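Local coordinates for protein tumor necrosis factor ligand superfamily member 9 (Mus musculus, PDB 6MKB) that is a cytokine of the tumour necrosis factor family that binds the receptor TNFRSF9 and induces proliferation of activated peripheral blood T-cells, at residues S7-K12 against L161-P166; L26-Q31 against L43-D48; K49-V54 against G128-V133; L59-L64 against S120-L125. All coordinates share one frame; numbering follows the deposited sequence.

Contact 1: residues S7-K12 against L161-P166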
# COMPACT_ATOMS: atom_id res chain seq x y z
N SER B 7 -15.01 15.95 -10.74
CA SER B 7 -13.76 15.21 -10.95
C SER B 7 -13.25 14.57 -9.64
O SER B 7 -13.35 15.20 -8.57
CB SER B 7 -12.69 16.14 -11.54
OG SER B 7 -11.39 15.58 -11.52
N PRO B 8 -12.68 13.34 -9.68
CA PRO B 8 -12.17 12.72 -8.44
C PRO B 8 -11.03 13.50 -7.79
O PRO B 8 -10.18 14.05 -8.50
CB PRO B 8 -11.70 11.33 -8.90
CG PRO B 8 -12.48 11.08 -10.18
CD PRO B 8 -12.49 12.43 -10.83
N VAL B 9 -11.03 13.60 -6.45
CA VAL B 9 -9.99 14.29 -5.70
C VAL B 9 -8.91 13.26 -5.44
O VAL B 9 -9.15 12.28 -4.75
CB VAL B 9 -10.54 14.97 -4.43
CG1 VAL B 9 -9.41 15.58 -3.60
CG2 VAL B 9 -11.59 16.02 -4.77
N PHE B 10 -7.75 13.43 -6.11
CA PHE B 10 -6.62 12.49 -6.07
C PHE B 10 -5.30 13.21 -6.29
O PHE B 10 -5.22 14.13 -7.10
CB PHE B 10 -6.81 11.39 -7.16
CG PHE B 10 -5.70 10.35 -7.27
CD1 PHE B 10 -5.63 9.28 -6.39
CD2 PHE B 10 -4.72 10.46 -8.25
CE1 PHE B 10 -4.61 8.33 -6.48
CE2 PHE B 10 -3.70 9.51 -8.35
CZ PHE B 10 -3.65 8.45 -7.47
N ALA B 11 -4.26 12.73 -5.61
CA ALA B 11 -2.88 13.21 -5.76
C ALA B 11 -1.90 12.05 -5.60
O ALA B 11 -2.12 11.17 -4.78
CB ALA B 11 -2.58 14.30 -4.74
N LYS B 12 -0.83 12.05 -6.39
CA LYS B 12 0.27 11.09 -6.32
C LYS B 12 1.55 11.83 -6.65
O LYS B 12 1.82 12.09 -7.83
CB LYS B 12 0.08 9.85 -7.22
CG LYS B 12 1.10 8.76 -6.91
CD LYS B 12 1.06 7.56 -7.87
CE LYS B 12 2.35 6.79 -7.72
NZ LYS B 12 2.34 5.50 -8.45
N LEU B 161 -3.02 10.75 -1.80
CA LEU B 161 -4.32 10.56 -1.16
C LEU B 161 -5.43 10.72 -2.15
O LEU B 161 -5.21 11.19 -3.28
CB LEU B 161 -4.58 11.49 0.07
CG LEU B 161 -4.10 12.97 0.07
CD1 LEU B 161 -4.64 13.75 -1.07
CD2 LEU B 161 -4.54 13.66 1.30
N PHE B 162 -6.62 10.31 -1.74
CA PHE B 162 -7.84 10.47 -2.49
C PHE B 162 -9.04 10.58 -1.56
O PHE B 162 -9.09 9.90 -0.55
CB PHE B 162 -8.05 9.39 -3.54
CG PHE B 162 -7.83 7.94 -3.24
CD1 PHE B 162 -8.86 7.16 -2.74
CD2 PHE B 162 -6.65 7.30 -3.66
CE1 PHE B 162 -8.69 5.76 -2.59
CE2 PHE B 162 -6.48 5.91 -3.51
CZ PHE B 162 -7.51 5.15 -3.00
N LEU B 163 -9.99 11.46 -1.91
CA LEU B 163 -11.21 11.65 -1.15
C LEU B 163 -12.16 10.49 -1.41
O LEU B 163 -12.59 10.29 -2.55
CB LEU B 163 -11.86 13.01 -1.45
CG LEU B 163 -13.17 13.36 -0.71
CD1 LEU B 163 -12.99 13.28 0.82
CD2 LEU B 163 -13.64 14.76 -1.09
N VAL B 164 -12.48 9.75 -0.35
CA VAL B 164 -13.33 8.56 -0.33
C VAL B 164 -14.77 8.95 0.09
O VAL B 164 -15.74 8.43 -0.45
CB VAL B 164 -12.68 7.52 0.64
CG1 VAL B 164 -13.66 6.48 1.13
CG2 VAL B 164 -11.47 6.87 -0.00
N LYS B 165 -14.89 9.82 1.08
CA LYS B 165 -16.19 10.23 1.57
C LYS B 165 -16.14 11.70 2.02
O LYS B 165 -15.53 12.01 3.04
CB LYS B 165 -16.63 9.29 2.72
CG LYS B 165 -18.00 9.57 3.29
CD LYS B 165 -18.35 8.68 4.49
CE LYS B 165 -17.36 8.48 5.64
NZ LYS B 165 -17.26 9.65 6.55
N PRO B 166 -16.83 12.62 1.30
CA PRO B 166 -16.85 14.03 1.73
C PRO B 166 -17.52 14.20 3.08
O PRO B 166 -18.33 13.39 3.50
CB PRO B 166 -17.65 14.73 0.61
CG PRO B 166 -17.56 13.79 -0.57
CD PRO B 166 -17.62 12.44 0.06
O HOH W 1 -12.86 12.05 -4.73
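Two phenylalanine rings from directly paired strand residues meet here rim to rim, neither lying over the face of the other. F162 presents CB in the plane of the F10 ring, at its edge, and its own CD2 approaches CD1 of F10 at 3.5 Å. The ring planes are turned by 32°. F10 puts CG anti to its backbone N, whereas F162 takes the crowded position between N and carbonyl carbon, yet the two side chains run alongside each other. F162 also stacks on Y61 of its own chain and on F162 of the second subunit, whose Y61 meets it edge-to-face. Beneath the rings lies an antiparallel ladder in which the first strand of the TNF jelly roll pairs with the last, joining the two ends of the domain within its inner sheet. A11 N reaches L161 O at 3.0 Å, nearly along the C=O axis, and L161 N returns a bond to A11 O. L163 N bonds V9 O at 3.1 Å, the donor standing 33° out of the carbonyl plane. One water continues the ladder where the strands diverge, accepting from V9 N and donating to L163 O (2.8 Å). On the sheet face of A11 and L161, A11 CB lies 4.2 Å from L161 CD1, while L43 covers V9, A11 and L161. Further along, V164 and K165 both face L59, forming a classic beta bulge.

Contact 2: residues L26-Q31 against L43-D48. With SO4 (sulfate ion), chain K; SO4 (sulfate ion), chain M.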
# COMPACT_ATOMS: atom_id res chain seq x y z
N LEU B 26 10.97 15.17 3.22
CA LEU B 26 11.15 14.92 1.81
C LEU B 26 10.54 16.02 0.93
O LEU B 26 9.48 16.59 1.25
CB LEU B 26 10.56 13.56 1.41
CG LEU B 26 11.32 12.32 1.85
CD1 LEU B 26 10.59 11.10 1.44
CD2 LEU B 26 12.75 12.28 1.29
N ASN B 27 11.23 16.29 -0.19
CA ASN B 27 10.82 17.19 -1.24
C ASN B 27 10.08 16.35 -2.28
O ASN B 27 10.42 15.18 -2.48
CB ASN B 27 12.02 17.90 -1.85
CG ASN B 27 12.36 19.18 -1.12
OD1 ASN B 27 11.56 20.12 -1.05
ND2 ASN B 27 13.56 19.24 -0.56
N TRP B 28 9.08 16.91 -2.92
CA TRP B 28 8.27 16.19 -3.89
C TRP B 28 8.18 16.93 -5.22
O TRP B 28 8.16 18.17 -5.25
CB TRP B 28 6.84 15.94 -3.33
CG TRP B 28 6.87 15.18 -2.04
CD1 TRP B 28 6.99 15.70 -0.78
CD2 TRP B 28 6.95 13.75 -1.89
NE1 TRP B 28 7.15 14.68 0.14
CE2 TRP B 28 7.12 13.48 -0.52
CE3 TRP B 28 6.80 12.67 -2.78
CZ2 TRP B 28 7.19 12.17 -0.02
CZ3 TRP B 28 6.89 11.38 -2.29
CH2 TRP B 28 7.13 11.14 -0.93
N HIS B 29 8.15 16.16 -6.32
CA HIS B 29 7.80 16.65 -7.65
C HIS B 29 6.26 16.70 -7.64
O HIS B 29 5.65 15.67 -7.31
CB HIS B 29 8.30 15.71 -8.78
CG HIS B 29 9.78 15.53 -8.89
ND1 HIS B 29 10.61 16.55 -9.35
CD2 HIS B 29 10.53 14.41 -8.73
CE1 HIS B 29 11.82 16.04 -9.40
NE2 HIS B 29 11.82 14.75 -9.04
N SER B 30 5.64 17.86 -7.93
CA SER B 30 4.17 17.99 -7.97
C SER B 30 3.63 17.97 -9.45
O SER B 30 2.41 17.97 -9.66
CB SER B 30 3.71 19.27 -7.25
OG SER B 30 4.30 20.44 -7.81
N GLN B 31 4.55 17.94 -10.45
CA GLN B 31 4.28 17.89 -11.90
C GLN B 31 5.39 17.12 -12.63
O GLN B 31 6.54 17.14 -12.18
CB GLN B 31 4.11 19.29 -12.50
CG GLN B 31 5.23 20.28 -12.15
CD GLN B 31 5.05 21.62 -12.83
OE1 GLN B 31 3.94 22.15 -12.94
NE2 GLN B 31 6.15 22.20 -13.28
N LEU B 43 -6.62 20.06 -4.21
CA LEU B 43 -5.32 19.64 -3.68
C LEU B 43 -4.23 20.54 -4.23
O LEU B 43 -4.19 20.81 -5.43
CB LEU B 43 -5.01 18.17 -4.00
CG LEU B 43 -5.91 17.12 -3.35
CD1 LEU B 43 -5.77 15.80 -4.02
CD2 LEU B 43 -5.71 17.06 -1.82
N ARG B 44 -3.35 21.02 -3.34
CA ARG B 44 -2.22 21.90 -3.68
C ARG B 44 -0.96 21.37 -3.07
O ARG B 44 -1.01 20.74 -2.02
CB ARG B 44 -2.45 23.33 -3.16
CG ARG B 44 -3.41 24.18 -3.98
CD ARG B 44 -3.92 25.41 -3.23
NE ARG B 44 -2.85 26.19 -2.60
CZ ARG B 44 -2.78 26.47 -1.30
NH1 ARG B 44 -3.76 26.13 -0.49
NH2 ARG B 44 -1.75 27.15 -0.83
N TYR B 45 0.19 21.67 -3.69
CA TYR B 45 1.47 21.32 -3.10
C TYR B 45 2.32 22.60 -2.94
O TYR B 45 2.52 23.33 -3.90
CB TYR B 45 2.21 20.22 -3.87
CG TYR B 45 3.56 19.93 -3.26
CD1 TYR B 45 3.66 19.36 -1.99
CD2 TYR B 45 4.74 20.31 -3.89
CE1 TYR B 45 4.90 19.14 -1.39
CE2 TYR B 45 5.98 20.08 -3.32
CZ TYR B 45 6.06 19.49 -2.07
OH TYR B 45 7.29 19.29 -1.50
N GLU B 46 2.81 22.83 -1.71
CA GLU B 46 3.63 23.98 -1.32
C GLU B 46 5.10 23.56 -1.19
O GLU B 46 5.47 22.86 -0.25
CB GLU B 46 3.12 24.58 0.00
CG GLU B 46 1.73 25.21 -0.10
CD GLU B 46 1.40 26.20 0.99
OE1 GLU B 46 2.25 26.42 1.89
OE2 GLU B 46 0.30 26.79 0.94
N GLU B 47 5.93 24.00 -2.14
CA GLU B 47 7.36 23.67 -2.25
C GLU B 47 8.18 24.08 -1.01
O GLU B 47 9.03 23.31 -0.56
CB GLU B 47 7.96 24.31 -3.51
CG GLU B 47 9.10 23.46 -4.08
CD GLU B 47 9.93 24.04 -5.21
OE1 GLU B 47 9.44 24.94 -5.93
OE2 GLU B 47 11.08 23.57 -5.37
N ASP B 48 7.93 25.28 -0.48
CA ASP B 48 8.60 25.88 0.67
C ASP B 48 8.39 25.06 1.96
O ASP B 48 9.36 24.73 2.65
CB ASP B 48 8.14 27.34 0.88
CG ASP B 48 6.63 27.57 0.81
OD1 ASP B 48 6.03 27.32 -0.27
OD2 ASP B 48 6.05 28.02 1.83
S SO4 K . 10.49 19.81 -9.86
O1 SO4 K . 9.73 19.96 -8.60
O2 SO4 K . 10.57 21.15 -10.50
O3 SO4 K . 11.87 19.32 -9.62
O4 SO4 K . 9.79 18.86 -10.75
S SO4 M . 15.97 15.61 -8.11
O1 SO4 M . 16.11 15.63 -6.63
O2 SO4 M . 15.60 16.98 -8.55
O3 SO4 M . 17.29 15.26 -8.71
O4 SO4 M . 14.95 14.61 -8.52
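Y45 carries this contact, and each part of it meets something different. Its CG stands anti to the backbone N (chi1 178°), which aims the ring at segment 26-31. CB starts against S30, whose CB lies 3.8 Å from Y45 CB and 3.7 Å from Y45 CD2. Farther out, CE2 passes the backbone carbonyl of W28, with W28 O at 3.5 Å, and CZ rests 3.8 Å from W28 CB. The tip settles at the edge of the indole, near its plane, Y45 OH lying 3.7 Å from W28 CD1. There the hydroxyl oxygen also accepts a weak hydrogen bond from W28 N, 3.3 Å long and bent to 142°. The two aromatic side chains cross at about a right angle, their planes 87° apart in an oblique pairing. H29, whose CB leads away from strand 43-46, meets two sulfates, probably from the crystallisation liquor: ND1 donates to one O4 at 2.8 Å and NE2 weakly to another, consistent with a doubly protonated imidazole. R44 and E46 form a salt bridge (NH2 to OE2, 2.7 Å), and OE2 has R130 as a second partner. No ladder joins the segments: Y45, on an outer-sheet strand of the TNF jelly roll, reaches strand 24-29, itself paired with strand 10-15 of the inner sheet. W28 packs on L13 and A15 and meets F159 of strand 149-166, while R44 pairs with V53 of strand 51-54.

Contact 3: residues K49-V54 against G128-V133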
# COMPACT_ATOMS: atom_id res chain seq x y z
N LYS B 49 7.12 24.70 2.25
CA LYS B 49 6.74 23.94 3.45
C LYS B 49 6.87 22.43 3.24
O LYS B 49 6.86 21.68 4.22
CB LYS B 49 5.30 24.29 3.86
CG LYS B 49 5.03 25.78 4.09
CD LYS B 49 5.59 26.32 5.44
CE LYS B 49 6.34 27.63 5.29
NZ LYS B 49 5.46 28.79 4.95
N LYS B 50 7.00 21.99 1.95
CA LYS B 50 7.10 20.59 1.48
C LYS B 50 5.80 19.85 1.90
O LYS B 50 5.82 18.64 2.19
CB LYS B 50 8.38 19.89 1.98
CG LYS B 50 9.67 20.68 1.76
CD LYS B 50 10.86 20.06 2.46
CE LYS B 50 11.80 21.07 3.06
NZ LYS B 50 12.37 22.00 2.04
N GLU B 51 4.67 20.60 1.88
CA GLU B 51 3.37 20.10 2.31
C GLU B 51 2.31 20.05 1.23
O GLU B 51 2.18 20.97 0.40
CB GLU B 51 2.82 20.96 3.45
CG GLU B 51 3.52 20.74 4.77
CD GLU B 51 3.22 21.75 5.85
OE1 GLU B 51 2.63 22.81 5.53
OE2 GLU B 51 3.59 21.50 7.01
N LEU B 52 1.52 18.99 1.29
CA LEU B 52 0.35 18.75 0.49
C LEU B 52 -0.81 19.34 1.28
O LEU B 52 -0.98 18.99 2.45
CB LEU B 52 0.19 17.24 0.24
CG LEU B 52 -0.98 16.75 -0.63
CD1 LEU B 52 -0.96 17.37 -1.98
CD2 LEU B 52 -0.84 15.22 -0.86
N VAL B 53 -1.50 20.33 0.69
CA VAL B 53 -2.60 21.07 1.30
C VAL B 53 -3.95 20.53 0.77
O VAL B 53 -4.22 20.59 -0.43
CB VAL B 53 -2.47 22.62 1.09
CG1 VAL B 53 -3.48 23.39 1.95
CG2 VAL B 53 -1.06 23.10 1.41
N VAL B 54 -4.77 20.01 1.68
CA VAL B 54 -6.09 19.44 1.43
C VAL B 54 -7.14 20.55 1.58
O VAL B 54 -7.23 21.18 2.63
CB VAL B 54 -6.33 18.25 2.39
CG1 VAL B 54 -7.80 17.86 2.49
CG2 VAL B 54 -5.48 17.05 1.99
N GLY B 128 -8.05 22.57 4.85
CA GLY B 128 -6.76 23.22 5.02
C GLY B 128 -5.72 22.33 5.65
O GLY B 128 -4.68 22.82 6.09
N HIS B 129 -6.00 21.01 5.69
CA HIS B 129 -5.11 20.01 6.28
C HIS B 129 -3.79 19.97 5.50
O HIS B 129 -3.79 19.97 4.27
CB HIS B 129 -5.77 18.62 6.32
CG HIS B 129 -5.61 17.91 7.62
ND1 HIS B 129 -4.36 17.51 8.07
CD2 HIS B 129 -6.53 17.54 8.53
CE1 HIS B 129 -4.57 16.92 9.23
NE2 HIS B 129 -5.85 16.92 9.56
N ARG B 130 -2.68 19.99 6.24
CA ARG B 130 -1.33 20.00 5.68
C ARG B 130 -0.66 18.70 6.03
O ARG B 130 -0.71 18.25 7.19
CB ARG B 130 -0.53 21.23 6.18
CG ARG B 130 -1.15 22.52 5.70
CD ARG B 130 -0.55 23.73 6.34
NE ARG B 130 -0.87 24.88 5.51
CZ ARG B 130 -0.09 25.36 4.55
NH1 ARG B 130 1.11 24.83 4.33
NH2 ARG B 130 -0.52 26.34 3.77
N LEU B 131 -0.08 18.05 5.02
CA LEU B 131 0.56 16.75 5.12
C LEU B 131 1.95 16.81 4.49
O LEU B 131 2.09 17.18 3.34
CB LEU B 131 -0.32 15.72 4.39
CG LEU B 131 -1.22 14.74 5.15
CD1 LEU B 131 -1.93 15.34 6.30
CD2 LEU B 131 -2.27 14.16 4.23
N SER B 132 2.97 16.50 5.27
CA SER B 132 4.34 16.42 4.80
C SER B 132 4.86 15.01 5.15
O SER B 132 4.21 14.30 5.92
CB SER B 132 5.20 17.54 5.39
OG SER B 132 5.48 17.38 6.77
N VAL B 133 5.99 14.59 4.57
CA VAL B 133 6.53 13.26 4.83
C VAL B 133 8.00 13.38 5.23
O VAL B 133 8.82 13.95 4.50
CB VAL B 133 6.36 12.32 3.60
CG1 VAL B 133 6.92 10.91 3.87
CG2 VAL B 133 4.90 12.25 3.17
O HOH W 2 7.03 16.23 2.42
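The close part of this contact is a short ladder, two of its bonds nearly straight, with a salt bridge to buried E51 beside it; K49 and G128 form the solvent side. L52 N meets L131 O at 2.8 Å with an angle of 171°, while L131 N to L52 O is more bent, 152°; in both the donor lies in the carbonyl plane. V54 N reaches H129 O at 2.8 Å and 177°. L52, V54 and L131 turn toward the interior of the sandwich, against F159 and L161. In the TNF jelly roll this antiparallel pair belongs to the outer sheet. A G1 beta bulge ends the ladder, G128 and H129 both facing V54; a second, K50 and E51 facing E46, lies in the adjoining hairpin with strand 43-46. On the opposite face R130 runs extended from CG to NE. Its NH1 bridges to E51 OE1 (2.8 Å), which lies in the guanidinium plane, while V53 CG2 sits over one face, displaced toward the rim. E51 OE2 also pairs with K90. Past S132 a water continues the ladder, linking K50 O (2.7 Å) to V133 N. At the exposed margins, K49 CG lies 4.0 Å from R130 NH1, and G128 N donates to V54 O.

Contact 4: residues L59-L64 against S120-L125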
# COMPACT_ATOMS: atom_id res chain seq x y z
N LEU B 59 -13.15 11.86 4.50
CA LEU B 59 -12.39 10.64 4.72
C LEU B 59 -11.49 10.41 3.51
O LEU B 59 -11.98 10.24 2.38
CB LEU B 59 -13.33 9.44 4.97
CG LEU B 59 -12.68 8.13 5.39
CD1 LEU B 59 -12.08 8.21 6.80
CD2 LEU B 59 -13.68 6.98 5.28
N TYR B 60 -10.17 10.48 3.72
CA TYR B 60 -9.19 10.32 2.65
C TYR B 60 -8.43 9.03 2.83
O TYR B 60 -8.07 8.66 3.95
CB TYR B 60 -8.18 11.49 2.63
CG TYR B 60 -8.72 12.80 2.08
CD1 TYR B 60 -9.48 13.65 2.88
CD2 TYR B 60 -8.44 13.20 0.78
CE1 TYR B 60 -9.98 14.86 2.39
CE2 TYR B 60 -8.92 14.41 0.28
CZ TYR B 60 -9.71 15.23 1.08
OH TYR B 60 -10.20 16.42 0.59
N TYR B 61 -8.16 8.35 1.71
CA TYR B 61 -7.29 7.19 1.69
C TYR B 61 -5.91 7.77 1.44
O TYR B 61 -5.68 8.33 0.38
CB TYR B 61 -7.74 6.23 0.59
CG TYR B 61 -6.87 5.00 0.41
CD1 TYR B 61 -5.66 5.08 -0.27
CD2 TYR B 61 -7.32 3.74 0.78
CE1 TYR B 61 -4.88 3.95 -0.49
CE2 TYR B 61 -6.57 2.60 0.53
CZ TYR B 61 -5.33 2.71 -0.07
OH TYR B 61 -4.57 1.58 -0.30
N VAL B 62 -5.04 7.75 2.46
CA VAL B 62 -3.69 8.31 2.34
C VAL B 62 -2.74 7.16 2.14
O VAL B 62 -2.89 6.12 2.79
CB VAL B 62 -3.32 9.20 3.55
CG1 VAL B 62 -2.06 10.02 3.25
CG2 VAL B 62 -4.47 10.12 3.93
N PHE B 63 -1.79 7.30 1.20
CA PHE B 63 -0.84 6.24 0.89
C PHE B 63 0.58 6.77 0.79
O PHE B 63 0.81 7.92 0.43
CB PHE B 63 -1.24 5.48 -0.40
CG PHE B 63 -1.27 6.30 -1.67
CD1 PHE B 63 -0.12 6.45 -2.45
CD2 PHE B 63 -2.46 6.87 -2.11
CE1 PHE B 63 -0.15 7.23 -3.62
CE2 PHE B 63 -2.48 7.63 -3.29
CZ PHE B 63 -1.34 7.80 -4.04
N LEU B 64 1.52 5.88 1.14
CA LEU B 64 2.96 6.02 1.09
C LEU B 64 3.54 4.80 0.45
O LEU B 64 3.12 3.68 0.78
CB LEU B 64 3.57 6.19 2.48
CG LEU B 64 3.23 7.45 3.28
CD1 LEU B 64 3.70 7.29 4.76
CD2 LEU B 64 3.87 8.69 2.65
N SER B 120 -0.89 2.34 3.81
CA SER B 120 -2.11 3.14 3.61
C SER B 120 -2.90 3.23 4.89
O SER B 120 -2.80 2.36 5.75
CB SER B 120 -2.99 2.61 2.48
OG SER B 120 -3.48 1.30 2.73
N GLN B 121 -3.67 4.32 5.01
CA GLN B 121 -4.58 4.54 6.12
C GLN B 121 -5.72 5.43 5.68
O GLN B 121 -5.50 6.42 4.96
CB GLN B 121 -3.84 5.15 7.32
CG GLN B 121 -4.52 4.81 8.65
CD GLN B 121 -3.58 4.05 9.53
OE1 GLN B 121 -3.33 2.84 9.33
NE2 GLN B 121 -2.99 4.73 10.50
N LEU B 122 -6.94 5.12 6.14
CA LEU B 122 -8.11 5.94 5.91
C LEU B 122 -8.14 6.95 7.04
O LEU B 122 -8.17 6.56 8.21
CB LEU B 122 -9.38 5.09 5.82
CG LEU B 122 -9.61 4.33 4.50
CD1 LEU B 122 -10.56 3.15 4.71
CD2 LEU B 122 -10.16 5.26 3.40
N LEU B 123 -8.03 8.24 6.72
CA LEU B 123 -7.96 9.30 7.74
C LEU B 123 -9.00 10.40 7.54
O LEU B 123 -9.26 10.82 6.41
CB LEU B 123 -6.55 9.96 7.72
CG LEU B 123 -5.34 9.09 8.08
CD1 LEU B 123 -4.05 9.72 7.58
CD2 LEU B 123 -5.24 8.86 9.56
N LEU B 124 -9.54 10.89 8.66
CA LEU B 124 -10.45 12.03 8.65
C LEU B 124 -9.61 13.30 8.61
O LEU B 124 -8.84 13.58 9.54
CB LEU B 124 -11.40 12.05 9.85
CG LEU B 124 -12.56 11.06 9.86
CD1 LEU B 124 -13.23 11.09 11.20
CD2 LEU B 124 -13.56 11.35 8.74
N LEU B 125 -9.69 14.02 7.50
CA LEU B 125 -8.95 15.27 7.30
C LEU B 125 -9.91 16.46 7.28
O LEU B 125 -11.08 16.33 6.91
CB LEU B 125 -8.10 15.22 6.02
CG LEU B 125 -7.04 14.09 5.90
CD1 LEU B 125 -6.25 14.22 4.61
CD2 LEU B 125 -6.08 14.06 7.09
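Strands 58-70 and 115-125 are neighbours in the inner sheet of the TNF jelly roll, the sheet through which this protein meets its second subunit. Their antiparallel ladder runs in regular register, twisted so that the short strand segments lie at 144°. Y60 N to L123 O (2.9 Å) and L123 N to Y60 O (2.8 Å) close one hydrogen-bonded pair; V62 and Q121 close the next. On the inward face Y60 has CG beside its backbone N, and its ring meets L125 nearly crosswise, Y60 CD1 3.7 Å from L125 CD1. The Y60 hydroxyl bonds S56 O. Alongside, V62 CG2 touches L123 CD1 at 3.7 Å, again crossing at about a right angle. The other face is more mixed. L122 CD2 comes to the edge of the Y61 ring, near its plane, and packs 3.8 Å from Y61 CB. At the far end of the same ring S120 CB lies 3.5 Å from Y61 CZ, while S120 OG gives a weak hydrogen bond to Y61 OH at 3.2 Å. L59 CD1 packs against L124 CD2 at 4.0 Å. Y61 and F63 also meet F63 and Y61 of the second subunit. Between Y60, V62, L123 and L125, then, the packing is apolar; the other face mixes leucines with aromatic rings, and its one side-chain polar link across the strands, being weak, can add little to the hold on the Y61 tip.

Contacts 1 and 4 build one sheet: segments 161-166 and 59-64 adjoin, and both contacts reach the second subunit, to which they offer aromatic rings and aliphatic groups together. Contact 3 belongs to the opposite sheet, touches no other chain and adds salt bridges on the face away from the apolar core; contact 2 is its neighbour, about 8 Å away between centres, sharing the R44-V53 backbone pairing. Contact 2 is the most superficial and has no ladder, whereas the other three rest on antiparallel backbone bonds. All the sheets' inward faces converge on common apolar packing: L161 of contact 1 touches L43, L52, V54 and L131, and L125 of contact 4 closes on V54 and L131 of contact 3.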